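Local coordinates for protein immunomodulatory active chitinase (Trichuris suis, PDB 6G9C) that probably hydrolyses chitin as a family 18 glycosidase and has immunomodulatory properties in inflammatory lung disease, at residues Y203-L208 / S259-P264; L212-L217 / Q267-L272. One frame throughout, in Å; residues are numbered along the deposited sequence.

Contact 1 of 2, residues Y203-L208 / S259-P264; sequences YDVPAL and SDKGMP
Val205 presses both of its methyl groups against the 259-264 segment, one on each part of the turn that ends helix 251-261. CG1, held anti to the backbone N (chi1 175°), reaches the main chain beyond the helix, 3.5 Å from Met263 N, and it also touches Met263 CB. CG2 meets the aliphatic part of Lys261, lying 3.8 Å from Lys261 CB; the two side chains cross at about a right angle. Next to Val205, the Pro206 ring turns CG and CD toward the carbonyl oxygen of Lys261, with CG at 3.5 Å from Lys261 O. Met263 completes this shell: its chain bends at both chi2 and chi3, which brings the methyl CE to 4.0 Å from Val205 O, and the side chain also touches Ala209 and Ile268.

Each turn has a recognisable motif. Gly262, at positive phi (120°), closes a Schellman motif in which its N bonds to Ser259 O at 3.0 Å. Asp204 is the N-cap of helix 205-211, although its side-chain bond to Ala207 N is long and weak. Leu208 packs on Tyr163 and Leu164 of helix 160-181 and meets the Tyr203 ring at its edge. The Lys261 chain bends at chi2 and chi3, bringing CE near Val205 CG2 and NZ on to a salt bridge with Asp200. A water, which accepts from Lys261 NZ at 3.1 Å, also donates to Tyr203 O.

The segments share no direct hydrogen bond: two consecutive outer helices of the barrel meet end to start through methyl, ring and methylene contacts, and polar linkage is confined to the lysine at the margin, where charge and water tie the end of helix 251-261 to the end of helix 196-202 and the residue that follows it.

Contact 2 of 2, residues L212-L217 / Q267-L272; sequences LDFVNL and QIIIGL
Phe214 lays its ring obliquely across Ile269, with CD1 3.4 Å from Ile269 CG1. With its CG between the backbone N and the carbonyl carbon (chi1 52°), the ring reaches over Ile269 of the neighbouring strand; Tyr64 of strand 64-72 meets it edge-to-face. Further along the same face, Asn216 and Ile269 run side by side, OD1 of the amide lying 3.6 Å from Ile269 CB. The amide nitrogen of Asn216 donates elsewhere, to Tyr38 OH, and Phe366 packs on both residues.

On the other face Leu217 and Ile270 stand alongside each other, pointing the same way, with Leu217 CD2 4.2 Å from Ile270 CD1, and both touch Ser255 of helix 251-261. Val215 directs its side chain to this face as well.

Between the faces the backbones pair in parallel. Ile269 is gripped at both ends, its N bonded to Val215 O (2.9 Å) and its O accepting from Leu217 N (2.8 Å). Val215 N in turn donates almost straight to Gln267 O, at 174°. At the start of the pairing, the extended Gln267 chain runs along the backbone of 212-213, its CG 3.5 Å from Asp213 O, and its NE2 donates to Ala209 O. Asp213 points away, its carboxylate accepting from Phe188 N and forming a salt bridge with Arg185.

The pairing joins two adjacent strands of the GH18 TIM barrel, with a mixed aromatic, amide and aliphatic lining inside and an aliphatic coat outside. Three backbone hydrogen bonds pair the buried strands, and the inward amide of Asn216 finds its partner in Tyr38 of strand 34-40.

The two contacts, whose centres lie 12 Å apart, are successive layers of one barrel wall: contact 2 pairs the strands, and contact 1 joins the helices that precede them. In the chain, helix 205-211 leads into strand 214-218 and helix 251-261 into strand 268-281. The layers touch through Ile268, whose CD1 is 3.4 Å from Met263 O and 3.6 Å from Ser259 N, and through Met263 CE, 4.1 Å from Val215 CG1. The acidic sequence motif characteristic of family 18 chitinases runs along strand 147-151 and just past its end; this strand reaches strand 214-218 through strand 187-193. Contact 2 is thus part of the barrel framework around the probable active site, and contact 1 lies further out.

Contact 1 of 2, residues Y203-L208 / S259-P264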
loop_
_atom_site.group_PDB
_atom_site.type_symbol
_atom_site.label_atom_id
_atom_site.label_comp_id
_atom_site.label_asym_id
_atom_site.label_seq_id
_atom_site.Cartn_x
_atom_site.Cartn_y
_atom_site.Cartn_z
ATOM N N TYR A 203 -1.258 36.118 2.883
ATOM C CA TYR A 203 -2.271 35.133 2.516
ATOM C C TYR A 203 -3.543 35.812 2.035
ATOM O O TYR A 203 -4.167 36.567 2.788
ATOM C CB TYR A 203 -2.615 34.240 3.698
ATOM C CG TYR A 203 -1.473 33.462 4.311
ATOM C CD1 TYR A 203 -0.660 34.030 5.291
ATOM C CD2 TYR A 203 -1.239 32.138 3.945
ATOM C CE1 TYR A 203 0.370 33.301 5.879
ATOM C CE2 TYR A 203 -0.223 31.402 4.533
ATOM C CZ TYR A 203 0.579 31.983 5.504
ATOM O OH TYR A 203 1.594 31.246 6.085
ATOM N N ASP A 204 -3.949 35.507 0.801
ATOM C CA ASP A 204 -5.264 35.895 0.287
ATOM C C ASP A 204 -6.241 34.833 0.780
ATOM O O ASP A 204 -6.432 33.789 0.147
ATOM C CB ASP A 204 -5.239 35.999 -1.239
ATOM C CG ASP A 204 -6.521 36.586 -1.821
ATOM O OD1 ASP A 204 -7.606 36.331 -1.254
ATOM O OD2 ASP A 204 -6.447 37.292 -2.856
ATOM N N VAL A 205 -6.857 35.088 1.933
ATOM C CA VAL A 205 -7.540 34.021 2.667
ATOM C C VAL A 205 -8.771 33.507 1.916
ATOM O O VAL A 205 -8.914 32.281 1.787
ATOM C CB VAL A 205 -7.896 34.463 4.098
ATOM C CG1 VAL A 205 -8.708 33.385 4.803
ATOM C CG2 VAL A 205 -6.621 34.745 4.887
ATOM N N PRO A 206 -9.668 34.361 1.394
ATOM C CA PRO A 206 -10.829 33.802 0.673
ATOM C C PRO A 206 -10.454 33.054 -0.594
ATOM O O PRO A 206 -11.095 32.048 -0.925
ATOM C CB PRO A 206 -11.688 35.039 0.373
ATOM C CG PRO A 206 -11.243 36.058 1.363
ATOM C CD PRO A 206 -9.783 35.831 1.519
ATOM N N ALA A 207 -9.428 33.509 -1.314
ATOM C CA ALA A 207 -9.029 32.801 -2.524
ATOM C C ALA A 207 -8.387 31.462 -2.189
ATOM O O ALA A 207 -8.636 30.456 -2.869
ATOM C CB ALA A 207 -8.081 33.665 -3.350
ATOM N N LEU A 208 -7.558 31.427 -1.142
ATOM C CA LEU A 208 -6.905 30.180 -0.750
ATOM C C LEU A 208 -7.904 29.142 -0.251
ATOM O O LEU A 208 -7.688 27.940 -0.445
ATOM C CB LEU A 208 -5.860 30.450 0.329
ATOM C CG LEU A 208 -4.611 31.190 -0.135
ATOM C CD1 LEU A 208 -3.819 31.623 1.095
ATOM C CD2 LEU A 208 -3.775 30.321 -1.071
ATOM N N SER A 259 -10.891 32.638 10.538
ATOM C CA SER A 259 -12.321 32.632 10.251
ATOM C C SER A 259 -12.794 34.012 9.810
ATOM O O SER A 259 -13.467 34.151 8.778
ATOM C CB SER A 259 -13.098 32.166 11.479
ATOM O OG SER A 259 -14.489 32.078 11.209
ATOM N N ASP A 260 -12.443 35.053 10.578
ATOM C CA ASP A 260 -12.903 36.400 10.244
ATOM C C ASP A 260 -12.399 36.840 8.874
ATOM O O ASP A 260 -13.042 37.659 8.210
ATOM C CB ASP A 260 -12.454 37.407 11.309
ATOM C CG ASP A 260 -13.242 37.293 12.605
ATOM O OD1 ASP A 260 -14.382 36.772 12.586
ATOM O OD2 ASP A 260 -12.720 37.749 13.646
ATOM N N LYS A 261 -11.261 36.302 8.436
ATOM C CA LYS A 261 -10.673 36.661 7.154
ATOM C C LYS A 261 -11.272 35.886 5.989
ATOM O O LYS A 261 -10.971 36.208 4.837
ATOM C CB LYS A 261 -9.161 36.440 7.195
ATOM C CG LYS A 261 -8.445 37.390 8.135
ATOM C CD LYS A 261 -8.136 38.701 7.456
ATOM C CE LYS A 261 -7.078 38.523 6.379
ATOM N NZ LYS A 261 -6.709 39.844 5.782
ATOM N N GLY A 262 -12.086 34.869 6.252
ATOM C CA GLY A 262 -12.827 34.230 5.182
ATOM C C GLY A 262 -12.555 32.755 4.979
ATOM O O GLY A 262 -13.018 32.181 3.991
ATOM N N MET A 263 -11.821 32.122 5.898
ATOM C CA MET A 263 -11.580 30.688 5.815
ATOM C C MET A 263 -12.666 29.949 6.583
ATOM O O MET A 263 -12.794 30.152 7.799
ATOM C CB MET A 263 -10.208 30.331 6.369
ATOM C CG MET A 263 -9.852 28.840 6.275
ATOM S SD MET A 263 -9.656 28.266 4.569
ATOM C CE MET A 263 -8.155 29.125 4.090
ATOM N N PRO A 264 -13.474 29.115 5.925
ATOM C CA PRO A 264 -14.529 28.385 6.645
ATOM C C PRO A 264 -13.960 27.547 7.790
ATOM O O PRO A 264 -12.884 26.950 7.683
ATOM C CB PRO A 264 -15.160 27.512 5.554
ATOM C CG PRO A 264 -14.857 28.245 4.251
ATOM C CD PRO A 264 -13.506 28.872 4.472
HETATM O O HOH W 1 -4.549 39.251 3.672
#

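Contact 2 of 2, residues L212-L217 / Q267-L272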
loop_
_atom_site.group_PDB
_atom_site.type_symbol
_atom_site.label_atom_id
_atom_site.label_comp_id
_atom_site.label_asym_id
_atom_site.label_seq_id
_atom_site.Cartn_x
_atom_site.Cartn_y
_atom_site.Cartn_z
ATOM N N LEU A 212 -7.257 25.141 -1.246
ATOM C CA LEU A 212 -6.680 24.237 -0.261
ATOM C C LEU A 212 -7.767 23.374 0.364
ATOM O O LEU A 212 -8.848 23.864 0.705
ATOM C CB LEU A 212 -5.951 25.015 0.837
ATOM C CG LEU A 212 -4.737 25.820 0.368
ATOM C CD1 LEU A 212 -4.367 26.922 1.370
ATOM C CD2 LEU A 212 -3.563 24.886 0.093
ATOM N N ASP A 213 -7.471 22.084 0.524
ATOM C CA ASP A 213 -8.416 21.206 1.205
ATOM C C ASP A 213 -8.630 21.653 2.652
ATOM O O ASP A 213 -9.769 21.721 3.133
ATOM C CB ASP A 213 -7.922 19.761 1.130
ATOM C CG ASP A 213 -7.992 19.204 -0.291
ATOM O OD1 ASP A 213 -9.052 19.346 -0.933
ATOM O OD2 ASP A 213 -6.983 18.652 -0.773
ATOM N N PHE A 214 -7.549 21.967 3.362
ATOM C CA PHE A 214 -7.663 22.622 4.665
ATOM C C PHE A 214 -6.309 23.234 5.001
ATOM O O PHE A 214 -5.332 23.025 4.283
ATOM C CB PHE A 214 -8.153 21.659 5.772
ATOM C CG PHE A 214 -7.375 20.359 5.898
ATOM C CD1 PHE A 214 -6.137 20.323 6.532
ATOM C CD2 PHE A 214 -7.914 19.163 5.446
ATOM C CE1 PHE A 214 -5.437 19.121 6.692
ATOM C CE2 PHE A 214 -7.223 17.952 5.604
ATOM C CZ PHE A 214 -5.978 17.933 6.230
ATOM N N VAL A 215 -6.260 24.013 6.089
ATOM C CA VAL A 215 -5.014 24.622 6.546
ATOM C C VAL A 215 -4.712 24.157 7.964
ATOM O O VAL A 215 -5.604 24.095 8.819
ATOM C CB VAL A 215 -5.031 26.164 6.467
ATOM C CG1 VAL A 215 -5.084 26.604 4.996
ATOM C CG2 VAL A 215 -6.184 26.776 7.288
ATOM N N ASN A 216 -3.452 23.811 8.193
ATOM C CA ASN A 216 -2.935 23.430 9.508
ATOM C C ASN A 216 -2.474 24.719 10.189
ATOM O O ASN A 216 -1.399 25.244 9.887
ATOM C CB ASN A 216 -1.800 22.422 9.353
ATOM C CG ASN A 216 -2.305 21.019 9.003
ATOM O OD1 ASN A 216 -3.476 20.711 9.204
ATOM N ND2 ASN A 216 -1.418 20.169 8.481
ATOM N N LEU A 217 -3.312 25.255 11.071
ATOM C CA LEU A 217 -2.997 26.494 11.775
ATOM C C LEU A 217 -1.879 26.266 12.786
ATOM O O LEU A 217 -2.017 25.449 13.710
ATOM C CB LEU A 217 -4.247 27.029 12.475
ATOM C CG LEU A 217 -4.022 28.314 13.271
ATOM C CD1 LEU A 217 -3.671 29.492 12.346
ATOM C CD2 LEU A 217 -5.246 28.625 14.105
ATOM N N GLN A 267 -12.384 24.146 7.532
ATOM C CA GLN A 267 -11.075 24.086 6.900
ATOM C C GLN A 267 -9.946 24.552 7.815
ATOM O O GLN A 267 -8.780 24.503 7.412
ATOM C CB GLN A 267 -11.082 24.921 5.607
ATOM C CG GLN A 267 -11.821 24.225 4.459
ATOM C CD GLN A 267 -11.945 25.095 3.215
ATOM O OE1 GLN A 267 -12.935 25.803 3.032
ATOM N NE2 GLN A 267 -10.941 25.033 2.347
ATOM N N ILE A 268 -10.251 24.998 9.032
ATOM C CA ILE A 268 -9.234 25.473 9.964
ATOM C C ILE A 268 -8.919 24.336 10.927
ATOM O O ILE A 268 -9.762 23.963 11.750
ATOM C CB ILE A 268 -9.693 26.724 10.726
ATOM C CG1 ILE A 268 -9.981 27.875 9.755
ATOM C CG2 ILE A 268 -8.626 27.118 11.755
ATOM C CD1 ILE A 268 -10.822 29.016 10.367
ATOM N N ILE A 269 -7.706 23.793 10.840
ATOM C CA ILE A 269 -7.283 22.683 11.690
ATOM C C ILE A 269 -6.352 23.230 12.761
ATOM O O ILE A 269 -5.324 23.839 12.443
ATOM C CB ILE A 269 -6.593 21.576 10.876
ATOM C CG1 ILE A 269 -7.376 21.270 9.585
ATOM C CG2 ILE A 269 -6.423 20.307 11.745
ATOM C CD1 ILE A 269 -8.866 20.944 9.786
ATOM N N ILE A 270 -6.684 22.974 14.027
ATOM C CA ILE A 270 -6.001 23.608 15.155
ATOM C C ILE A 270 -4.740 22.824 15.510
ATOM O O ILE A 270 -4.804 21.626 15.813
ATOM C CB ILE A 270 -6.931 23.709 16.372
ATOM C CG1 ILE A 270 -8.225 24.443 15.998
ATOM C CG2 ILE A 270 -6.198 24.391 17.545
ATOM C CD1 ILE A 270 -8.013 25.848 15.517
ATOM N N GLY A 271 -3.602 23.512 15.527
ATOM C CA GLY A 271 -2.342 22.854 15.832
ATOM C C GLY A 271 -2.149 22.644 17.331
ATOM O O GLY A 271 -2.430 23.520 18.150
ATOM N N LEU A 272 -1.625 21.472 17.674
ATOM C CA LEU A 272 -1.391 21.077 19.071
ATOM C C LEU A 272 0.074 20.687 19.222
ATOM O O LEU A 272 0.521 19.713 18.579
ATOM C CB LEU A 272 -2.289 19.908 19.495
ATOM C CG LEU A 272 -3.791 20.034 19.244
ATOM C CD1 LEU A 272 -4.464 18.720 19.580
ATOM C CD2 LEU A 272 -4.390 21.162 20.058
#